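Local coordinates for protein acetate kinase (Entamoeba histolytica, PDB 4H0O) that acts as a pyrophosphate-dependent acetate kinase of the ASKHA superfamily, probably interconverting acetate and acetyl phosphate with the help of magnesium, at residues B[203-213]-B[324-335]; B[365-373]-B[382-390]. All coordinates share one frame; numbering follows the deposited sequence.

Contact 1 (B[203-213]-B[324-335]); sequences HSKIIACHLGT and IGGLDLLVFTDQ
Ile207 of strand 205-211 forks over three side chains of the parallel partner segment: its CG2 lies 3.9 Å from Leu330 CD1, while its CG1 meets Ile324 CD1 and, across a right angle, Leu327 CD1. With CG1 beside the backbone N and CG2 beside the carbonyl carbon (chi1 -67°), both branches find apolar neighbours, a use suited to a beta-branched residue. Farther along this face, Cys209 SG stands obliquely to the Phe332 ring, 5.0 Å from its centroid, and Leu211 CD1 comes to the edge of that ring; helix 299-324 covers Ile207 and Leu211. On the reverse face the small Ala208 lets Val331 nestle close, CG1 lying 3.4 Å from Ala208 CB; Tyr188 of helix 185-195 packs on Ala208. Between the faces, Ile207, Val331, Cys209, Thr333 and Leu211 give the N-H donors of the parallel ladder. At the C-terminal end Asp334 CB makes a CH-pi contact over one face of the His210 ring, 3.9 Å from its centroid. His210 ND1 is hydrogen-bonded to Ser187 OG, and its ring stacks on His184, a predicted transition-state stabilizer. At the other end Lys205 bends at chi4 (-52°), its NZ hydrogen-bonding Ile324 O at 2.6 Å, where Gly325 closes helix 299-324 in a Schellman motif. Asp328 OD2 receives Lys205 N at 3.0 Å, and Asp328 N returns a bond to Lys205 O. The chemistry thus changes along the pair: an apolar, backbone-bonded middle separates a lysine that probably offsets a helix C-terminus's partial negative charge from a histidine beside the predicted catalytic site.

Contact 2 (B[365-373]-B[382-390]); sequences KSMGKKIEF and QVCVAPNDE
Ile371 and Pro387 meet at about a right angle, with Ile371 CG1 3.5 Å from Pro387 CD and also against Ala386 CB. The compact, puckered proline ring offers an apolar surface to the chain bend before strand 372-373, and its CG lies 3.5 Å from Gly368 O. Next along the hairpin, Glu372 and Val385 run side by side and point the same way, the aliphatic part of the glutamate resting its CG 3.9 Å from Val385 CG2. That same methyl touches Ser366 OG, so one valine branch packs on both the strand and the loop leading to it. Phe373, on the reverse face, has Cys384 CB over one ring face, and Cys384 SG stands above that face at a distance, 5.4 Å from the centroid. Gln382 crosses Phe373 at about a right angle, OE1 3.6 Å from Phe373 CD2, with amide and ring planes 54° apart. The backbones come together through CA-H...O contacts, the straighter of them from Ile371 CA to Val385 O at 3.3 Å.

A second shell sets these groups in place. Gly368 takes a positive phi (64°), easy without a side chain, and gives a weak hydrogen bond from its N to Ser366 OG. Arg344 holds Ser366 O and, with Leu338, packs on Val385, while Thr375 OG1 hydrogen-bonds both Gln382 OE1 and Val383 N, fixing the amide beside the phenylalanine. Beyond the strand, Asp389 is the N-cap of helix 390-402, its OD2 hydrogen-bonded to Leu392 N; Glu390, predicted to bind magnesium, begins that helix. The pairing is an antiparallel beta hairpin at the margin of the central sheet of a ribonuclease H-like domain, and the hairpin's second strand leads on toward Glu390 and the probable metal site.

Overall arrangement
From the N terminus, contact 1 comes first: segment 203-213 waits through 110 residues, more than half of them helical, before 324-335 returns beside it and closes a long loop. Contact 2 follows in series, neither nested nor crossed, and closes a short one, with just eight residues between 365-373 and 382-390. The two share one six-stranded mixed sheet, because strand 382-385 lies next to strand 329-333. Leu330 N to Gln382 O and Thr333 OG1 to Ala386 O are probable hydrogen bonds between them. Together they carry the sheet from strand 205-211 out to its border strand 372-373, and join it to helices 334-339 and 390-402.

Contact 1 (B[203-213]-B[324-335])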
ATOM      1  N   HIS B 203      13.090 -11.723  21.758  1.00 50.33           N
ATOM      2  CA  HIS B 203      12.520 -12.891  21.091  1.00 50.76           C
ATOM      3  C   HIS B 203      11.035 -12.656  20.865  1.00 50.45           C
ATOM      4  O   HIS B 203      10.189 -13.406  21.361  1.00 56.57           O
ATOM      5  CB  HIS B 203      12.746 -14.157  21.921  1.00 51.31           C
ATOM      6  CG  HIS B 203      14.188 -14.451  22.187  1.00 60.00           C
ATOM      7  ND1 HIS B 203      15.004 -15.080  21.272  1.00 58.10           N
ATOM      8  CD2 HIS B 203      14.970 -14.192  23.267  1.00 52.88           C
ATOM      9  CE1 HIS B 203      16.221 -15.200  21.772  1.00 61.99           C
ATOM     10  NE2 HIS B 203      16.224 -14.667  22.983  1.00 61.48           N
ATOM     11  N   SER B 204      10.727 -11.608  20.108  1.00 43.34           N
ATOM     12  CA  SER B 204       9.352 -11.168  19.928  1.00 43.38           C
ATOM     13  C   SER B 204       9.127 -10.625  18.526  1.00 41.52           C
ATOM     14  O   SER B 204      10.037 -10.060  17.912  1.00 38.10           O
ATOM     15  CB  SER B 204       9.015 -10.078  20.945  1.00 47.34           C
ATOM     16  OG  SER B 204       9.836  -8.935  20.750  1.00 52.71           O
ATOM     17  N   LYS B 205       7.912 -10.809  18.022  1.00 36.99           N
ATOM     18  CA  LYS B 205       7.488 -10.169  16.784  1.00 35.60           C
ATOM     19  C   LYS B 205       6.397  -9.171  17.136  1.00 35.00           C
ATOM     20  O   LYS B 205       5.301  -9.551  17.563  1.00 27.76           O
ATOM     21  CB  LYS B 205       6.984 -11.206  15.782  1.00 33.36           C
ATOM     22  CG  LYS B 205       8.075 -12.136  15.280  1.00 31.86           C
ATOM     23  CD  LYS B 205       7.512 -13.261  14.432  1.00 40.29           C
ATOM     24  CE  LYS B 205       8.626 -14.176  13.957  1.00 41.99           C
ATOM     25  NZ  LYS B 205       9.713 -13.400  13.299  1.00 47.12           N
ATOM     26  N   ILE B 206       6.714  -7.892  16.973  1.00 34.39           N
ATOM     27  CA  ILE B 206       5.841  -6.825  17.434  1.00 34.75           C
ATOM     28  C   ILE B 206       5.425  -5.935  16.270  1.00 33.31           C
ATOM     29  O   ILE B 206       6.253  -5.571  15.431  1.00 30.24           O
ATOM     30  CB  ILE B 206       6.549  -5.975  18.511  1.00 34.95           C
ATOM     31  CG1 ILE B 206       7.039  -6.874  19.652  1.00 37.38           C
ATOM     32  CG2 ILE B 206       5.630  -4.889  19.043  1.00 23.86           C
ATOM     33  CD1 ILE B 206       7.755  -6.134  20.769  1.00 31.27           C
ATOM     34  N   ILE B 207       4.134  -5.615  16.206  1.00 25.59           N
ATOM     35  CA  ILE B 207       3.648  -4.594  15.289  1.00 29.13           C
ATOM     36  C   ILE B 207       3.121  -3.433  16.123  1.00 28.71           C
ATOM     37  O   ILE B 207       2.182  -3.592  16.911  1.00 29.44           O
ATOM     38  CB  ILE B 207       2.543  -5.121  14.345  1.00 29.52           C
ATOM     39  CG1 ILE B 207       3.118  -6.152  13.372  1.00 24.85           C
ATOM     40  CG2 ILE B 207       1.913  -3.974  13.565  1.00 25.84           C
ATOM     41  CD1 ILE B 207       2.106  -6.708  12.379  1.00 22.73           C
ATOM     42  N   ALA B 208       3.740  -2.269  15.963  1.00 30.35           N
ATOM     43  CA  ALA B 208       3.338  -1.084  16.710  1.00 25.76           C
ATOM     44  C   ALA B 208       2.561  -0.126  15.818  1.00 29.13           C
ATOM     45  O   ALA B 208       2.912   0.069  14.654  1.00 32.41           O
ATOM     46  CB  ALA B 208       4.545  -0.394  17.299  1.00 28.00           C
ATOM     47  N   CYS B 209       1.515   0.482  16.368  1.00 29.27           N
ATOM     48  CA  CYS B 209       0.717   1.441  15.614  1.00 29.36           C
ATOM     49  C   CYS B 209       0.770   2.824  16.260  1.00 30.25           C
ATOM     50  O   CYS B 209       0.175   3.053  17.318  1.00 27.64           O
ATOM     51  CB  CYS B 209      -0.733   0.969  15.517  1.00 28.91           C
ATOM     52  SG  CYS B 209      -0.930  -0.709  14.890  1.00 37.41           S
ATOM     53  N   HIS B 210       1.498   3.739  15.630  1.00 31.29           N
ATOM     54  CA  HIS B 210       1.536   5.125  16.077  1.00 25.58           C
ATOM     55  C   HIS B 210       0.349   5.854  15.457  1.00 29.42           C
ATOM     56  O   HIS B 210       0.442   6.379  14.345  1.00 32.50           O
ATOM     57  CB  HIS B 210       2.853   5.784  15.656  1.00 25.14           C
ATOM     58  CG  HIS B 210       3.010   7.198  16.113  1.00 36.93           C
ATOM     59  ND1 HIS B 210       3.968   7.593  17.016  1.00 36.81           N
ATOM     60  CD2 HIS B 210       2.333   8.334  15.769  1.00 36.15           C
ATOM     61  CE1 HIS B 210       3.880   8.897  17.223  1.00 37.80           C
ATOM     62  NE2 HIS B 210       2.892   9.364  16.476  1.00 31.31           N
ATOM     63  N   LEU B 211      -0.771   5.866  16.169  1.00 27.23           N
ATOM     64  CA  LEU B 211      -1.981   6.492  15.654  1.00 30.80           C
ATOM     65  C   LEU B 211      -2.110   7.910  16.214  1.00 40.27           C
ATOM     66  O   LEU B 211      -2.714   8.131  17.271  1.00 38.70           O
ATOM     67  CB  LEU B 211      -3.208   5.632  15.975  1.00 26.84           C
ATOM     68  CG  LEU B 211      -3.102   4.194  15.452  1.00 31.20           C
ATOM     69  CD1 LEU B 211      -4.419   3.431  15.578  1.00 23.59           C
ATOM     70  CD2 LEU B 211      -2.613   4.185  14.004  1.00 27.93           C
ATOM     71  N   GLY B 212      -1.532   8.866  15.492  1.00 33.76           N
ATOM     72  CA  GLY B 212      -1.390  10.222  15.991  1.00 39.54           C
ATOM     73  C   GLY B 212      -2.437  11.213  15.519  1.00 43.24           C
ATOM     74  O   GLY B 212      -3.329  10.879  14.735  1.00 43.53           O
ATOM     75  N   THR B 213      -2.333  12.441  16.018  1.00 44.48           N
ATOM     76  CA  THR B 213      -3.243  13.508  15.627  1.00 53.46           C
ATOM     77  C   THR B 213      -2.780  14.106  14.306  1.00 41.90           C
ATOM     78  O   THR B 213      -3.575  14.664  13.550  1.00 52.14           O
ATOM     79  CB  THR B 213      -3.307  14.616  16.692  1.00 53.47           C
ATOM     80  OG1 THR B 213      -4.360  15.533  16.369  1.00 60.98           O
ATOM     81  CG2 THR B 213      -1.988  15.370  16.759  1.00 34.29           C
ATOM     82  N   ILE B 324       7.345  -9.900   8.725  1.00 28.37           N
ATOM     83  CA  ILE B 324       8.168 -10.189   9.897  1.00 31.66           C
ATOM     84  C   ILE B 324       8.042 -11.642  10.354  1.00 25.47           C
ATOM     85  O   ILE B 324       8.763 -12.083  11.250  1.00 39.14           O
ATOM     86  CB  ILE B 324       7.848  -9.238  11.074  1.00 33.13           C
ATOM     87  CG1 ILE B 324       6.440  -9.499  11.619  1.00 34.28           C
ATOM     88  CG2 ILE B 324       8.013  -7.780  10.646  1.00 24.21           C
ATOM     89  CD1 ILE B 324       6.056  -8.584  12.779  1.00 28.83           C
ATOM     90  N   GLY B 325       7.116 -12.377   9.743  1.00 32.38           N
ATOM     91  CA  GLY B 325       6.988 -13.804   9.986  1.00 33.72           C
ATOM     92  C   GLY B 325       6.084 -14.197  11.142  1.00 33.84           C
ATOM     93  O   GLY B 325       6.233 -15.288  11.700  1.00 40.77           O
ATOM     94  N   GLY B 326       5.147 -13.327  11.505  1.00 38.86           N
ATOM     95  CA  GLY B 326       4.237 -13.628  12.598  1.00 32.49           C
ATOM     96  C   GLY B 326       3.878 -12.428  13.456  1.00 32.57           C
ATOM     97  O   GLY B 326       4.205 -11.289  13.116  1.00 32.38           O
ATOM     98  N   LEU B 327       3.204 -12.687  14.574  1.00 33.49           N
ATOM     99  CA  LEU B 327       2.719 -11.624  15.449  1.00 26.32           C
ATOM    100  C   LEU B 327       2.476 -12.128  16.871  1.00 32.52           C
ATOM    101  O   LEU B 327       1.608 -12.976  17.096  1.00 33.21           O
ATOM    102  CB  LEU B 327       1.422 -11.032  14.890  1.00 28.82           C
ATOM    103  CG  LEU B 327       0.733  -9.991  15.775  1.00 29.24           C
ATOM    104  CD1 LEU B 327       1.625  -8.775  15.933  1.00 24.44           C
ATOM    105  CD2 LEU B 327      -0.625  -9.594  15.205  1.00 35.08           C
ATOM    106  N   ASP B 328       3.239 -11.599  17.823  1.00 32.85           N
ATOM    107  CA  ASP B 328       3.048 -11.930  19.229  1.00 35.83           C
ATOM    108  C   ASP B 328       2.309 -10.815  19.966  1.00 34.49           C
ATOM    109  O   ASP B 328       1.478 -11.076  20.843  1.00 38.44           O
ATOM    110  CB  ASP B 328       4.396 -12.182  19.905  1.00 38.77           C
ATOM    111  CG  ASP B 328       5.172 -13.308  19.257  1.00 44.78           C
ATOM    112  OD1 ASP B 328       4.544 -14.312  18.860  1.00 55.97           O
ATOM    113  OD2 ASP B 328       6.411 -13.185  19.142  1.00 36.22           O
ATOM    114  N   LEU B 329       2.611  -9.570  19.605  1.00 25.49           N
ATOM    115  CA  LEU B 329       2.070  -8.421  20.324  1.00 28.51           C
ATOM    116  C   LEU B 329       1.728  -7.265  19.399  1.00 30.67           C
ATOM    117  O   LEU B 329       2.592  -6.761  18.671  1.00 29.79           O
ATOM    118  CB  LEU B 329       3.055  -7.943  21.397  1.00 32.00           C
ATOM    119  CG  LEU B 329       2.634  -6.699  22.190  1.00 34.08           C
ATOM    120  CD1 LEU B 329       1.382  -6.983  23.001  1.00 29.11           C
ATOM    121  CD2 LEU B 329       3.757  -6.204  23.098  1.00 24.32           C
ATOM    122  N   LEU B 330       0.462  -6.851  19.436  1.00 26.33           N
ATOM    123  CA  LEU B 330       0.014  -5.653  18.736  1.00 24.09           C
ATOM    124  C   LEU B 330      -0.118  -4.520  19.751  1.00 29.10           C
ATOM    125  O   LEU B 330      -0.800  -4.669  20.771  1.00 34.27           O
ATOM    126  CB  LEU B 330      -1.328  -5.905  18.038  1.00 24.49           C
ATOM    127  CG  LEU B 330      -1.941  -4.725  17.275  1.00 28.77           C
ATOM    128  CD1 LEU B 330      -1.127  -4.406  16.035  1.00 21.66           C
ATOM    129  CD2 LEU B 330      -3.403  -4.984  16.905  1.00 31.42           C
ATOM    130  N   VAL B 331       0.543  -3.398  19.490  1.00 24.57           N
ATOM    131  CA  VAL B 331       0.540  -2.292  20.442  1.00 28.00           C
ATOM    132  C   VAL B 331       0.049  -0.986  19.830  1.00 35.37           C
ATOM    133  O   VAL B 331       0.495  -0.584  18.755  1.00 33.93           O
ATOM    134  CB  VAL B 331       1.941  -2.066  21.043  1.00 35.46           C
ATOM    135  CG1 VAL B 331       2.927  -1.669  19.956  1.00 35.83           C
ATOM    136  CG2 VAL B 331       1.885  -1.009  22.136  1.00 34.10           C
ATOM    137  N   PHE B 332      -0.869  -0.322  20.528  1.00 27.87           N
ATOM    138  CA  PHE B 332      -1.363   0.977  20.093  1.00 31.77           C
ATOM    139  C   PHE B 332      -0.695   2.107  20.869  1.00 29.76           C
ATOM    140  O   PHE B 332      -0.513   2.009  22.084  1.00 29.43           O
ATOM    141  CB  PHE B 332      -2.877   1.053  20.267  1.00 27.56           C
ATOM    142  CG  PHE B 332      -3.633   0.103  19.394  1.00 30.77           C
ATOM    143  CD1 PHE B 332      -3.865   0.405  18.060  1.00 25.41           C
ATOM    144  CD2 PHE B 332      -4.123  -1.092  19.906  1.00 37.27           C
ATOM    145  CE1 PHE B 332      -4.570  -0.469  17.250  1.00 32.10           C
ATOM    146  CE2 PHE B 332      -4.827  -1.969  19.103  1.00 33.90           C
ATOM    147  CZ  PHE B 332      -5.051  -1.658  17.772  1.00 34.27           C
ATOM    148  N   THR B 333      -0.332   3.181  20.172  1.00 31.00           N
ATOM    149  CA  THR B 333       0.293   4.317  20.841  1.00 26.50           C
ATOM    150  C   THR B 333      -0.148   5.651  20.245  1.00 28.92           C
ATOM    151  O   THR B 333      -0.904   5.688  19.271  1.00 29.37           O
ATOM    152  CB  THR B 333       1.834   4.205  20.850  1.00 31.28           C
ATOM    153  OG1 THR B 333       2.387   5.201  21.719  1.00 33.42           O
ATOM    154  CG2 THR B 333       2.394   4.396  19.458  1.00 31.01           C
ATOM    155  N   ASP B 334       0.329   6.735  20.851  1.00 22.71           N
ATOM    156  CA  ASP B 334      -0.111   8.098  20.540  1.00 29.44           C
ATOM    157  C   ASP B 334      -1.608   8.329  20.752  1.00 32.20           C
ATOM    158  O   ASP B 334      -2.351   7.395  21.062  1.00 27.42           O
ATOM    159  CB  ASP B 334       0.325   8.538  19.141  1.00 29.35           C
ATOM    160  CG  ASP B 334      -0.045   9.984  18.855  1.00 43.14           C
ATOM    161  OD1 ASP B 334      -0.619  10.634  19.753  1.00 45.13           O
ATOM    162  OD2 ASP B 334       0.216  10.462  17.730  1.00 44.70           O
ATOM    163  N   GLN B 335      -2.029   9.583  20.579  1.00 37.20           N
ATOM    164  CA  GLN B 335      -3.359  10.057  20.985  1.00 45.90           C
ATOM    165  C   GLN B 335      -4.536   9.141  20.643  1.00 37.89           C
ATOM    166  O   GLN B 335      -5.288   8.740  21.532  1.00 40.28           O
ATOM    167  CB  GLN B 335      -3.614  11.469  20.444  1.00 43.82           C
ATOM    168  CG  GLN B 335      -3.550  12.565  21.502  1.00 61.21           C
ATOM    169  CD  GLN B 335      -4.868  13.306  21.654  1.00 74.96           C
ATOM    170  OE1 GLN B 335      -5.712  13.287  20.757  1.00 71.82           O
ATOM    171  NE2 GLN B 335      -5.050  13.961  22.796  1.00 77.76           N
TER

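Contact 2 (B[365-373]-B[382-390])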
ATOM      1  N   LYS B 365     -12.566   1.140  28.792  1.00 43.33           N
ATOM      2  CA  LYS B 365     -12.239   2.008  29.922  1.00 48.56           C
ATOM      3  C   LYS B 365     -10.791   2.499  29.917  1.00 46.42           C
ATOM      4  O   LYS B 365     -10.430   3.394  30.682  1.00 49.75           O
ATOM      5  CB  LYS B 365     -12.557   1.299  31.243  1.00 43.97           C
ATOM      6  CG  LYS B 365     -14.033   0.968  31.410  1.00 57.61           C
ATOM      7  CD  LYS B 365     -14.282  -0.002  32.556  1.00 72.03           C
ATOM      8  CE  LYS B 365     -15.760  -0.349  32.649  1.00 71.58           C
ATOM      9  NZ  LYS B 365     -16.323  -0.678  31.308  1.00 72.01           N
ATOM     10  N   SER B 366      -9.965   1.919  29.052  1.00 38.69           N
ATOM     11  CA  SER B 366      -8.554   2.291  28.996  1.00 40.80           C
ATOM     12  C   SER B 366      -8.319   3.588  28.219  1.00 46.31           C
ATOM     13  O   SER B 366      -8.814   3.761  27.101  1.00 44.38           O
ATOM     14  CB  SER B 366      -7.723   1.156  28.392  1.00 38.22           C
ATOM     15  OG  SER B 366      -6.344   1.474  28.410  1.00 41.97           O
ATOM     16  N   MET B 367      -7.568   4.501  28.823  1.00 40.98           N
ATOM     17  CA  MET B 367      -7.178   5.732  28.149  1.00 42.73           C
ATOM     18  C   MET B 367      -5.669   5.746  27.931  1.00 32.21           C
ATOM     19  O   MET B 367      -5.094   6.772  27.558  1.00 43.94           O
ATOM     20  CB  MET B 367      -7.627   6.958  28.946  1.00 39.86           C
ATOM     21  CG  MET B 367      -9.133   7.168  28.959  1.00 51.39           C
ATOM     22  SD  MET B 367      -9.818   7.602  27.343  1.00 51.92           S
ATOM     23  CE  MET B 367      -9.249   9.296  27.190  1.00 43.76           C
ATOM     24  N   GLY B 368      -5.036   4.602  28.166  1.00 37.21           N
ATOM     25  CA  GLY B 368      -3.621   4.439  27.887  1.00 38.02           C
ATOM     26  C   GLY B 368      -2.707   5.321  28.713  1.00 38.77           C
ATOM     27  O   GLY B 368      -1.632   5.710  28.253  1.00 43.62           O
ATOM     28  N   LYS B 369      -3.126   5.633  29.937  1.00 46.37           N
ATOM     29  CA  LYS B 369      -2.281   6.398  30.847  1.00 41.62           C
ATOM     30  C   LYS B 369      -1.085   5.566  31.292  1.00 45.66           C
ATOM     31  O   LYS B 369      -0.078   6.104  31.757  1.00 48.99           O
ATOM     32  CB  LYS B 369      -3.078   6.893  32.054  1.00 49.39           C
ATOM     33  CG  LYS B 369      -4.039   8.026  31.721  1.00 55.74           C
ATOM     34  CD  LYS B 369      -3.345   9.072  30.859  1.00 59.16           C
ATOM     35  CE  LYS B 369      -4.306  10.148  30.376  1.00 60.51           C
ATOM     36  NZ  LYS B 369      -3.659  11.036  29.365  1.00 61.68           N
ATOM     37  N   LYS B 370      -1.188   4.251  31.119  1.00 43.89           N
ATOM     38  CA  LYS B 370      -0.100   3.336  31.455  1.00 41.57           C
ATOM     39  C   LYS B 370      -0.205   2.028  30.669  1.00 43.36           C
ATOM     40  O   LYS B 370      -1.296   1.628  30.261  1.00 38.38           O
ATOM     41  CB  LYS B 370      -0.084   3.047  32.958  1.00 46.93           C
ATOM     42  CG  LYS B 370      -1.306   2.295  33.456  1.00 63.22           C
ATOM     43  CD  LYS B 370      -1.084   1.750  34.859  1.00 67.94           C
ATOM     44  CE  LYS B 370      -2.233   0.852  35.290  1.00 51.09           C
ATOM     45  NZ  LYS B 370      -2.123   0.459  36.722  1.00 58.45           N
ATOM     46  N   ILE B 371       0.932   1.371  30.463  1.00 35.75           N
ATOM     47  CA  ILE B 371       0.967   0.112  29.729  1.00 40.28           C
ATOM     48  C   ILE B 371       0.079  -0.937  30.393  1.00 34.70           C
ATOM     49  O   ILE B 371       0.313  -1.328  31.535  1.00 44.76           O
ATOM     50  CB  ILE B 371       2.401  -0.439  29.620  1.00 37.70           C
ATOM     51  CG1 ILE B 371       3.300   0.558  28.887  1.00 39.43           C
ATOM     52  CG2 ILE B 371       2.401  -1.785  28.911  1.00 30.48           C
ATOM     53  CD1 ILE B 371       4.759   0.157  28.857  1.00 46.03           C
ATOM     54  N   GLU B 372      -0.940  -1.387  29.667  1.00 41.73           N
ATOM     55  CA  GLU B 372      -1.865  -2.388  30.185  1.00 45.04           C
ATOM     56  C   GLU B 372      -2.444  -3.238  29.059  1.00 39.84           C
ATOM     57  O   GLU B 372      -2.924  -2.713  28.055  1.00 36.81           O
ATOM     58  CB  GLU B 372      -2.993  -1.718  30.972  1.00 44.47           C
ATOM     59  CG  GLU B 372      -3.585  -0.496  30.290  1.00 54.65           C
ATOM     60  CD  GLU B 372      -4.678   0.158  31.112  1.00 57.35           C
ATOM     61  OE1 GLU B 372      -5.614  -0.553  31.533  1.00 61.39           O
ATOM     62  OE2 GLU B 372      -4.601   1.384  31.338  1.00 58.32           O
ATOM     63  N   PHE B 373      -2.395  -4.555  29.233  1.00 37.97           N
ATOM     64  CA  PHE B 373      -2.917  -5.480  28.234  1.00 37.08           C
ATOM     65  C   PHE B 373      -4.440  -5.442  28.191  1.00 40.87           C
ATOM     66  O   PHE B 373      -5.101  -5.458  29.229  1.00 43.95           O
ATOM     67  CB  PHE B 373      -2.435  -6.904  28.520  1.00 31.84           C
ATOM     68  CG  PHE B 373      -0.954  -7.089  28.345  1.00 43.64           C
ATOM     69  CD1 PHE B 373      -0.080  -6.806  29.382  1.00 43.10           C
ATOM     70  CD2 PHE B 373      -0.437  -7.544  27.144  1.00 39.42           C
ATOM     71  CE1 PHE B 373       1.282  -6.975  29.225  1.00 42.14           C
ATOM     72  CE2 PHE B 373       0.925  -7.715  26.980  1.00 39.66           C
ATOM     73  CZ  PHE B 373       1.786  -7.430  28.022  1.00 50.80           C
ATOM     74  N   GLN B 382      -1.303 -11.053  21.880  1.00 29.79           N
ATOM     75  CA  GLN B 382      -1.573 -10.071  22.923  1.00 32.75           C
ATOM     76  C   GLN B 382      -1.738  -8.672  22.336  1.00 34.24           C
ATOM     77  O   GLN B 382      -1.113  -8.337  21.326  1.00 29.48           O
ATOM     78  CB  GLN B 382      -0.460 -10.086  23.975  1.00 31.47           C
ATOM     79  CG  GLN B 382      -0.472 -11.325  24.864  1.00 37.58           C
ATOM     80  CD  GLN B 382      -1.785 -11.494  25.611  1.00 45.65           C
ATOM     81  OE1 GLN B 382      -2.215 -10.600  26.342  1.00 42.52           O
ATOM     82  NE2 GLN B 382      -2.432 -12.643  25.422  1.00 40.91           N
ATOM     83  N   VAL B 383      -2.592  -7.867  22.966  1.00 30.03           N
ATOM     84  CA  VAL B 383      -2.808  -6.484  22.550  1.00 31.74           C
ATOM     85  C   VAL B 383      -2.602  -5.551  23.739  1.00 42.15           C
ATOM     86  O   VAL B 383      -3.138  -5.793  24.825  1.00 39.62           O
ATOM     87  CB  VAL B 383      -4.231  -6.273  21.985  1.00 37.35           C
ATOM     88  CG1 VAL B 383      -4.471  -4.801  21.673  1.00 24.89           C
ATOM     89  CG2 VAL B 383      -4.442  -7.108  20.740  1.00 28.14           C
ATOM     90  N   CYS B 384      -1.824  -4.490  23.545  1.00 29.68           N
ATOM     91  CA  CYS B 384      -1.611  -3.531  24.620  1.00 30.24           C
ATOM     92  C   CYS B 384      -1.563  -2.101  24.104  1.00 29.39           C
ATOM     93  O   CYS B 384      -1.337  -1.861  22.914  1.00 28.41           O
ATOM     94  CB  CYS B 384      -0.324  -3.850  25.382  1.00 37.27           C
ATOM     95  SG  CYS B 384       1.174  -3.267  24.567  1.00 43.80           S
ATOM     96  N   VAL B 385      -1.793  -1.158  25.010  1.00 32.23           N
ATOM     97  CA  VAL B 385      -1.575   0.253  24.730  1.00 29.54           C
ATOM     98  C   VAL B 385      -0.316   0.665  25.478  1.00 35.42           C
ATOM     99  O   VAL B 385      -0.088   0.221  26.607  1.00 35.76           O
ATOM    100  CB  VAL B 385      -2.761   1.121  25.196  1.00 33.71           C
ATOM    101  CG1 VAL B 385      -3.925   0.991  24.235  1.00 30.46           C
ATOM    102  CG2 VAL B 385      -3.193   0.731  26.608  1.00 29.14           C
ATOM    103  N   ALA B 386       0.509   1.499  24.850  1.00 32.68           N
ATOM    104  CA  ALA B 386       1.754   1.938  25.471  1.00 33.21           C
ATOM    105  C   ALA B 386       1.970   3.436  25.277  1.00 27.90           C
ATOM    106  O   ALA B 386       2.015   3.918  24.145  1.00 32.98           O
ATOM    107  CB  ALA B 386       2.931   1.147  24.923  1.00 32.40           C
ATOM    108  N   PRO B 387       2.095   4.174  26.393  1.00 33.22           N
ATOM    109  CA  PRO B 387       2.296   5.630  26.413  1.00 35.45           C
ATOM    110  C   PRO B 387       3.565   6.066  25.678  1.00 33.95           C
ATOM    111  O   PRO B 387       4.573   5.358  25.726  1.00 35.08           O
ATOM    112  CB  PRO B 387       2.441   5.941  27.905  1.00 32.20           C
ATOM    113  CG  PRO B 387       1.718   4.837  28.597  1.00 32.80           C
ATOM    114  CD  PRO B 387       1.935   3.617  27.749  1.00 29.15           C
ATOM    115  N   ASN B 388       3.510   7.223  25.022  1.00 34.69           N
ATOM    116  CA  ASN B 388       4.660   7.758  24.299  1.00 35.19           C
ATOM    117  C   ASN B 388       4.741   9.283  24.389  1.00 34.04           C
ATOM    118  O   ASN B 388       4.915   9.959  23.372  1.00 33.91           O
ATOM    119  CB  ASN B 388       4.622   7.332  22.825  1.00 31.23           C
ATOM    120  CG  ASN B 388       3.423   7.901  22.084  1.00 30.41           C
ATOM    121  OD1 ASN B 388       2.347   8.072  22.661  1.00 35.41           O
ATOM    122  ND2 ASN B 388       3.607   8.207  20.801  1.00 30.33           N
ATOM    123  N   ASP B 389       4.613   9.816  25.601  1.00 34.05           N
ATOM    124  CA  ASP B 389       4.688  11.261  25.823  1.00 41.03           C
ATOM    125  C   ASP B 389       5.940  11.862  25.185  1.00 34.46           C
ATOM    126  O   ASP B 389       7.057  11.394  25.427  1.00 40.26           O
ATOM    127  CB  ASP B 389       4.647  11.585  27.320  1.00 44.06           C
ATOM    128  CG  ASP B 389       5.000  13.035  27.616  1.00 51.14           C
ATOM    129  OD1 ASP B 389       4.092  13.893  27.587  1.00 63.13           O
ATOM    130  OD2 ASP B 389       6.188  13.317  27.885  1.00 59.37           O
ATOM    131  N   GLU B 390       5.733  12.891  24.367  1.00 35.11           N
ATOM    132  CA  GLU B 390       6.791  13.515  23.573  1.00 44.26           C
ATOM    133  C   GLU B 390       8.086  13.819  24.328  1.00 38.11           C
ATOM    134  O   GLU B 390       9.177  13.551  23.823  1.00 42.15           O
ATOM    135  CB  GLU B 390       6.279  14.808  22.936  1.00 49.20           C
ATOM    136  CG  GLU B 390       5.198  14.624  21.889  1.00 61.20           C
ATOM    137  CD  GLU B 390       4.926  15.901  21.115  1.00 71.40           C
ATOM    138  OE1 GLU B 390       5.488  16.057  20.009  1.00 67.95           O
ATOM    139  OE2 GLU B 390       4.157  16.750  21.615  1.00 67.33           O
TER